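Local coordinates for methyl-accepting chemotaxis protein, putative (Geobacter sulfurreducens, PDB 3OOV) that is a putative methyl-accepting chemotaxis protein whose GAF domain probably helps to sense signals that control chemotaxis, at residues G33-N38 / D133-R138; D89-Y94 / K113-C118. All blocks are in the same frame, centred on the assembly; numbering follows the deposited sequence.

Interaction 1: G33-N38 / D133-R138; sequences GYERVN and DNRSSR. With GOL (glycerol), chain C.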
loop_
_atom_site.group_PDB
_atom_site.type_symbol
_atom_site.label_atom_id
_atom_site.label_comp_id
_atom_site.label_asym_id
_atom_site.label_seq_id
_atom_site.Cartn_x
_atom_site.Cartn_y
_atom_site.Cartn_z
ATOM N N GLY A 33 21.600 0.237 6.135
ATOM C CA GLY A 33 22.099 -0.203 4.819
ATOM C C GLY A 33 21.200 0.056 3.604
ATOM O O GLY A 33 21.558 -0.384 2.487
ATOM N N TYR A 34 20.082 0.803 3.745
ATOM C CA TYR A 34 19.348 1.242 2.483
ATOM C C TYR A 34 20.209 2.198 1.738
ATOM O O TYR A 34 20.755 3.143 2.320
ATOM C CB TYR A 34 17.977 1.888 2.761
ATOM C CG TYR A 34 17.094 0.844 3.358
ATOM C CD1 TYR A 34 16.582 -0.155 2.545
ATOM C CD2 TYR A 34 16.924 0.742 4.741
ATOM C CE1 TYR A 34 15.840 -1.173 3.051
ATOM C CE2 TYR A 34 16.168 -0.287 5.281
ATOM C CZ TYR A 34 15.593 -1.236 4.398
ATOM O OH TYR A 34 14.831 -2.310 4.846
ATOM N N GLU A 35 20.293 2.002 0.441
ATOM C CA GLU A 35 21.293 2.648 -0.371
ATOM C C GLU A 35 20.928 4.137 -0.668
ATOM O O GLU A 35 21.782 4.991 -0.599
ATOM C CB GLU A 35 21.351 1.842 -1.689
ATOM C CG GLU A 35 22.499 2.208 -2.550
ATOM C CD GLU A 35 22.275 1.922 -4.084
ATOM O OE1 GLU A 35 21.881 0.728 -4.379
ATOM O OE2 GLU A 35 22.546 2.899 -4.942
ATOM N N ARG A 36 19.672 4.428 -1.022
ATOM C CA ARG A 36 19.213 5.773 -1.316
ATOM C C ARG A 36 17.967 6.075 -0.487
ATOM O O ARG A 36 17.014 5.295 -0.492
ATOM C CB ARG A 36 18.865 5.897 -2.805
ATOM C CG ARG A 36 19.851 5.289 -3.694
ATOM C CD ARG A 36 20.941 6.232 -4.147
ATOM N NE ARG A 36 21.813 5.582 -5.124
ATOM C CZ ARG A 36 22.320 6.175 -6.227
ATOM N NH1 ARG A 36 22.026 7.447 -6.536
ATOM N NH2 ARG A 36 23.118 5.485 -7.052
ATOM N N VAL A 37 18.011 7.158 0.274
ATOM C CA VAL A 37 16.932 7.540 1.159
ATOM C C VAL A 37 16.682 9.004 0.892
ATOM O O VAL A 37 17.559 9.868 1.139
ATOM C CB VAL A 37 17.212 7.297 2.647
ATOM C CG1 VAL A 37 16.011 7.780 3.528
ATOM C CG2 VAL A 37 17.472 5.778 2.880
ATOM N N ASN A 38 15.513 9.233 0.324
ATOM C CA ASN A 38 15.103 10.563 -0.113
ATOM C C ASN A 38 13.896 10.998 0.731
ATOM O O ASN A 38 12.948 10.202 0.980
ATOM C CB ASN A 38 14.834 10.626 -1.624
ATOM C CG ASN A 38 16.066 10.222 -2.444
ATOM O OD1 ASN A 38 17.141 10.864 -2.356
ATOM N ND2 ASN A 38 15.942 9.109 -3.213
ATOM N N ASP A 133 15.317 3.353 -2.153
ATOM C CA ASP A 133 15.701 2.336 -3.124
ATOM C C ASP A 133 17.073 1.724 -2.844
ATOM O O ASP A 133 17.906 2.330 -2.154
ATOM C CB ASP A 133 15.587 2.826 -4.575
ATOM C CG ASP A 133 16.727 3.732 -4.968
ATOM O OD1 ASP A 133 17.826 3.164 -5.219
ATOM O OD2 ASP A 133 16.565 5.008 -4.985
ATOM N N ASN A 134 17.262 0.489 -3.359
ATOM C CA ASN A 134 18.581 -0.209 -3.332
ATOM C C ASN A 134 18.893 -0.515 -4.830
ATOM O O ASN A 134 19.013 -1.666 -5.233
ATOM C CB ASN A 134 18.423 -1.519 -2.518
ATOM C CG ASN A 134 18.449 -1.302 -1.003
ATOM O OD1 ASN A 134 18.994 -0.307 -0.498
ATOM N ND2 ASN A 134 17.886 -2.250 -0.264
ATOM N N ARG A 135 18.921 0.507 -5.665
ATOM C CA ARG A 135 18.926 0.267 -7.108
ATOM C C ARG A 135 20.150 -0.509 -7.626
ATOM O O ARG A 135 20.120 -0.962 -8.737
ATOM C CB ARG A 135 18.836 1.595 -7.866
ATOM C CG ARG A 135 20.171 2.403 -7.904
ATOM C CD ARG A 135 19.937 3.872 -8.427
ATOM N NE ARG A 135 19.057 4.628 -7.533
ATOM C CZ ARG A 135 18.770 5.939 -7.658
ATOM N NH1 ARG A 135 19.250 6.623 -8.665
ATOM N NH2 ARG A 135 17.988 6.569 -6.767
ATOM N N SER A 136 21.253 -0.571 -6.871
ATOM C CA SER A 136 22.407 -1.260 -7.400
ATOM C C SER A 136 22.349 -2.742 -6.986
ATOM O O SER A 136 23.121 -3.553 -7.482
ATOM C CB SER A 136 23.719 -0.570 -7.014
ATOM O OG SER A 136 24.134 -1.030 -5.770
ATOM N N SER A 137 21.406 -3.087 -6.118
ATOM C CA SER A 137 21.185 -4.483 -5.793
ATOM C C SER A 137 20.069 -5.010 -6.695
ATOM O O SER A 137 19.135 -4.278 -7.096
ATOM C CB SER A 137 20.874 -4.656 -4.305
ATOM O OG SER A 137 20.441 -5.992 -4.013
ATOM N N ARG A 138 20.154 -6.287 -7.047
ATOM C CA ARG A 138 19.070 -6.888 -7.815
ATOM C C ARG A 138 17.965 -7.386 -6.850
ATOM O O ARG A 138 16.931 -7.844 -7.273
ATOM C CB ARG A 138 19.607 -7.958 -8.790
ATOM C CG ARG A 138 20.227 -7.308 -10.078
ATOM C CD ARG A 138 21.616 -7.905 -10.413
ATOM N NE ARG A 138 22.107 -7.476 -11.748
ATOM C CZ ARG A 138 23.384 -7.205 -12.066
ATOM N NH1 ARG A 138 24.357 -7.316 -11.153
ATOM N NH2 ARG A 138 23.688 -6.839 -13.318
HETATM C C1 GOL C . 12.265 6.782 -6.636
HETATM O O1 GOL C . 11.813 7.954 -7.266
HETATM C C2 GOL C . 13.528 7.190 -5.905
HETATM O O2 GOL C . 14.610 7.181 -6.850
HETATM C C3 GOL C . 13.711 6.151 -4.827
HETATM O O3 GOL C . 14.745 6.516 -3.935
#

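Interaction 2: D89-Y94 / K113-C118; sequences DDVSAY and KSFVIC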
loop_
_atom_site.group_PDB
_atom_site.type_symbol
_atom_site.label_atom_id
_atom_site.label_comp_id
_atom_site.label_asym_id
_atom_site.label_seq_id
_atom_site.Cartn_x
_atom_site.Cartn_y
_atom_site.Cartn_z
ATOM N N ASP A 89 8.270 -2.599 -7.721
ATOM C CA ASP A 89 9.410 -3.510 -7.915
ATOM C C ASP A 89 10.123 -3.196 -9.230
ATOM O O ASP A 89 11.342 -3.333 -9.327
ATOM C CB ASP A 89 9.017 -4.999 -7.740
ATOM C CG ASP A 89 7.809 -5.406 -8.554
ATOM O OD1 ASP A 89 7.578 -4.869 -9.680
ATOM O OD2 ASP A 89 7.082 -6.321 -8.080
ATOM N N ASP A 90 9.355 -2.771 -10.222
ATOM C CA ASP A 90 9.904 -2.329 -11.482
ATOM C C ASP A 90 8.930 -1.338 -12.083
ATOM O O ASP A 90 7.830 -1.709 -12.465
ATOM C CB ASP A 90 10.055 -3.487 -12.466
ATOM C CG ASP A 90 10.885 -3.114 -13.683
ATOM O OD1 ASP A 90 10.686 -2.023 -14.268
ATOM O OD2 ASP A 90 11.743 -3.915 -14.078
ATOM N N VAL A 91 9.341 -0.087 -12.241
ATOM C CA VAL A 91 8.360 0.886 -12.726
ATOM C C VAL A 91 7.738 0.539 -14.071
ATOM O O VAL A 91 6.612 0.925 -14.326
ATOM C CB VAL A 91 8.845 2.355 -12.625
ATOM C CG1 VAL A 91 9.695 2.719 -13.809
ATOM C CG2 VAL A 91 7.608 3.301 -12.469
ATOM N N SER A 92 8.425 -0.210 -14.936
ATOM C CA SER A 92 7.886 -0.445 -16.299
ATOM C C SER A 92 6.717 -1.484 -16.306
ATOM O O SER A 92 6.048 -1.622 -17.299
ATOM C CB SER A 92 9.008 -0.824 -17.318
ATOM O OG SER A 92 9.641 -2.006 -16.871
ATOM N N ALA A 93 6.470 -2.174 -15.201
ATOM C CA ALA A 93 5.347 -3.101 -15.104
ATOM C C ALA A 93 4.047 -2.410 -14.618
ATOM O O ALA A 93 3.046 -3.096 -14.412
ATOM C CB ALA A 93 5.687 -4.302 -14.128
ATOM N N TYR A 94 4.102 -1.092 -14.366
ATOM C CA TYR A 94 2.968 -0.334 -13.851
ATOM C C TYR A 94 2.433 0.617 -14.913
ATOM O O TYR A 94 3.113 0.903 -15.858
ATOM C CB TYR A 94 3.359 0.418 -12.532
ATOM C CG TYR A 94 3.540 -0.566 -11.398
ATOM C CD1 TYR A 94 2.469 -0.982 -10.573
ATOM C CD2 TYR A 94 4.764 -1.197 -11.227
ATOM C CE1 TYR A 94 2.688 -1.932 -9.566
ATOM C CE2 TYR A 94 4.941 -2.095 -10.285
ATOM C CZ TYR A 94 3.904 -2.487 -9.473
ATOM O OH TYR A 94 4.218 -3.436 -8.526
ATOM N N LYS A 113 14.439 2.750 -10.972
ATOM C CA LYS A 113 13.309 2.076 -11.579
ATOM C C LYS A 113 12.600 1.137 -10.615
ATOM O O LYS A 113 11.577 0.522 -10.963
ATOM C CB LYS A 113 13.803 1.321 -12.850
ATOM C CG LYS A 113 13.807 2.215 -14.162
ATOM C CD LYS A 113 14.508 3.575 -14.036
ATOM C CE LYS A 113 14.330 4.468 -15.303
ATOM N NZ LYS A 113 14.169 5.908 -14.874
ATOM N N SER A 114 13.165 0.974 -9.428
ATOM C CA SER A 114 12.599 0.109 -8.414
ATOM C C SER A 114 12.671 0.850 -7.053
ATOM O O SER A 114 13.711 1.396 -6.698
ATOM C CB SER A 114 13.399 -1.165 -8.318
ATOM O OG SER A 114 14.451 -0.843 -7.436
ATOM N N PHE A 115 11.571 0.912 -6.304
ATOM C CA PHE A 115 11.585 1.698 -5.093
ATOM C C PHE A 115 10.343 1.489 -4.267
ATOM O O PHE A 115 9.338 0.975 -4.766
ATOM C CB PHE A 115 11.670 3.199 -5.458
ATOM C CG PHE A 115 10.631 3.613 -6.480
ATOM C CD1 PHE A 115 9.309 3.839 -6.086
ATOM C CD2 PHE A 115 10.945 3.647 -7.832
ATOM C CE1 PHE A 115 8.352 4.184 -7.056
ATOM C CE2 PHE A 115 9.998 3.949 -8.818
ATOM C CZ PHE A 115 8.676 4.213 -8.413
ATOM N N VAL A 116 10.407 1.981 -3.049
ATOM C CA VAL A 116 9.231 2.195 -2.167
ATOM C C VAL A 116 9.063 3.670 -1.838
ATOM O O VAL A 116 10.072 4.400 -1.465
ATOM C CB VAL A 116 9.514 1.497 -0.819
ATOM C CG1 VAL A 116 8.513 1.922 0.287
ATOM C CG2 VAL A 116 9.507 -0.111 -1.021
ATOM N N ILE A 117 7.829 4.140 -1.966
ATOM C CA ILE A 117 7.446 5.508 -1.479
ATOM C C ILE A 117 6.463 5.314 -0.334
ATOM O O ILE A 117 5.473 4.566 -0.448
ATOM C CB ILE A 117 6.729 6.360 -2.530
ATOM C CG1 ILE A 117 7.251 6.137 -3.972
ATOM C CG2 ILE A 117 6.689 7.845 -2.043
ATOM C CD1 ILE A 117 8.793 6.639 -4.224
ATOM N N CYS A 118 6.733 6.016 0.749
ATOM C CA CYS A 118 6.010 5.839 1.988
ATOM C C CYS A 118 5.605 7.250 2.491
ATOM O O CYS A 118 6.436 8.131 2.528
ATOM C CB CYS A 118 6.879 5.103 2.985
ATOM S SG CYS A 118 6.121 5.081 4.617
#

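Interaction 1: G33-N38 / D133-R138
Arg-36 and Asp-133 form an antiparallel hydrogen-bonded pair, Arg-36 N giving to Asp-133 O and Asp-133 N to Arg-36 O, where strand 36-42 begins and strand 125-133 ends. Beyond the pair, side chains take over from backbone. Asn-134 turns OD1 to the backbone N of Glu-35 at 2.8 Å, the donor nitrogen lying nearly along the C=O axis. Glu-35, with CG anti to its own N (chi1 -169°), reaches the type I turn 134-137: its OE1 accepts from Ser-136 N at 2.9 Å on the syn lone pair and from Ser-136 OG above the carboxylate plane. Glu-35 OE2 forms a salt bridge with Arg-36 NE at 2.8 Å. Arg-135 grips Asp-133 side-on, NE to OD1 at 3.0 Å and NH2 to OD2 at 2.8 Å, while the Arg-135 backbone N also meets OD1 in an Asx turn. Each guanidinium thus has a carboxylate at its edge, and the two lie flat on one another, centres 3.8 Å apart and planes at 5°; the carboxylates probably offset the repulsion of like charges. An alanine in place of Arg-135 would probably leave the Asp-133 carboxylate without its salt-bridge mate and one face of the Arg-36 guanidinium without its stacking partner. A glycerol, probably from the crystallisation liquor, gives a hydrogen bond from O3 to Asp-133 OD2. Arg-135 also bonds to the carbonyls of Arg-108 and Ala-109. Tyr-34 packs on Leu-28 of helix 17-31 and its OH bonds to Asp-145 of helix 143-167; within the sheet, the backbone of Val-37 bonds to Val-55 of strand 48-55.

Interaction 2: D89-Y94 / K113-C118
The Phe-115 ring meets Val-91 obliquely, CE2 lying 4.3 Å from Val-91 CB, while the Tyr-94 ring has the carbonyl O of Asp-90 in plane at its edge and meets the ring of Phe-98, the two planes about 10° apart. The polar link between the segments is made by backbone: Val-91 N gives a hydrogen bond to Lys-113 O at 2.6 Å, with a C=O...N angle of 161°. Asp-90 CA also makes a CA-H...O contact with Lys-113 O at 3.3 Å. Next to it, Ser-114 sets its CB 3.2 Å from Asp-89 O. Val-91 directs its CB toward the other segment, and CG1, lying between the backbone N and the carbonyl carbon (chi1 83°), comes 4.2 Å from the CG of Lys-113. In the GAF fold this is an edge of the antiparallel sheet: short strand 86-88 pairs with strand 115-122, Ile-88 with Phe-115, and the chain leaving it turns into the 3-10 segment 91-93. Asp-90 starts that turn as an Asx turn. Asp-90 OD1 accepts from Ser-92 N at 3.0 Å and from Ser-92 OG at 2.8 Å, both donors coming from the same face of the carboxylate, two bonds on one oxygen that probably limit the carboxylate's rotation. Farther along, the second subunit takes part: its Arg-83 makes a cation-pi contact with Tyr-94 and a hydrogen bond to Ala-93 O, while Phe-115 packs on Val-75 of helix 74-82 in its own chain.

Overall arrangement
Both contacts lie near the ends of strands in one antiparallel sheet, but at different places in its strand order. Interaction 1 joins strand 36-42 to the end of strand 125-133 and is partly buried, whereas interaction 2 is a surface contact beside edge strand 86-88. Their chemistry differs accordingly: charged and amide side chains dominate the first, and one backbone bond with modest apolar packing carries the second. Each includes an Asx turn where the chain leaves a strand. Their centres are 12 Å apart, and they touch where Asp-133 CB packs against Ser-114 O at 3.2 Å, strands 125-133 and 115-122 being neighbours. In sequence, interaction 2 falls between the two segments of interaction 1.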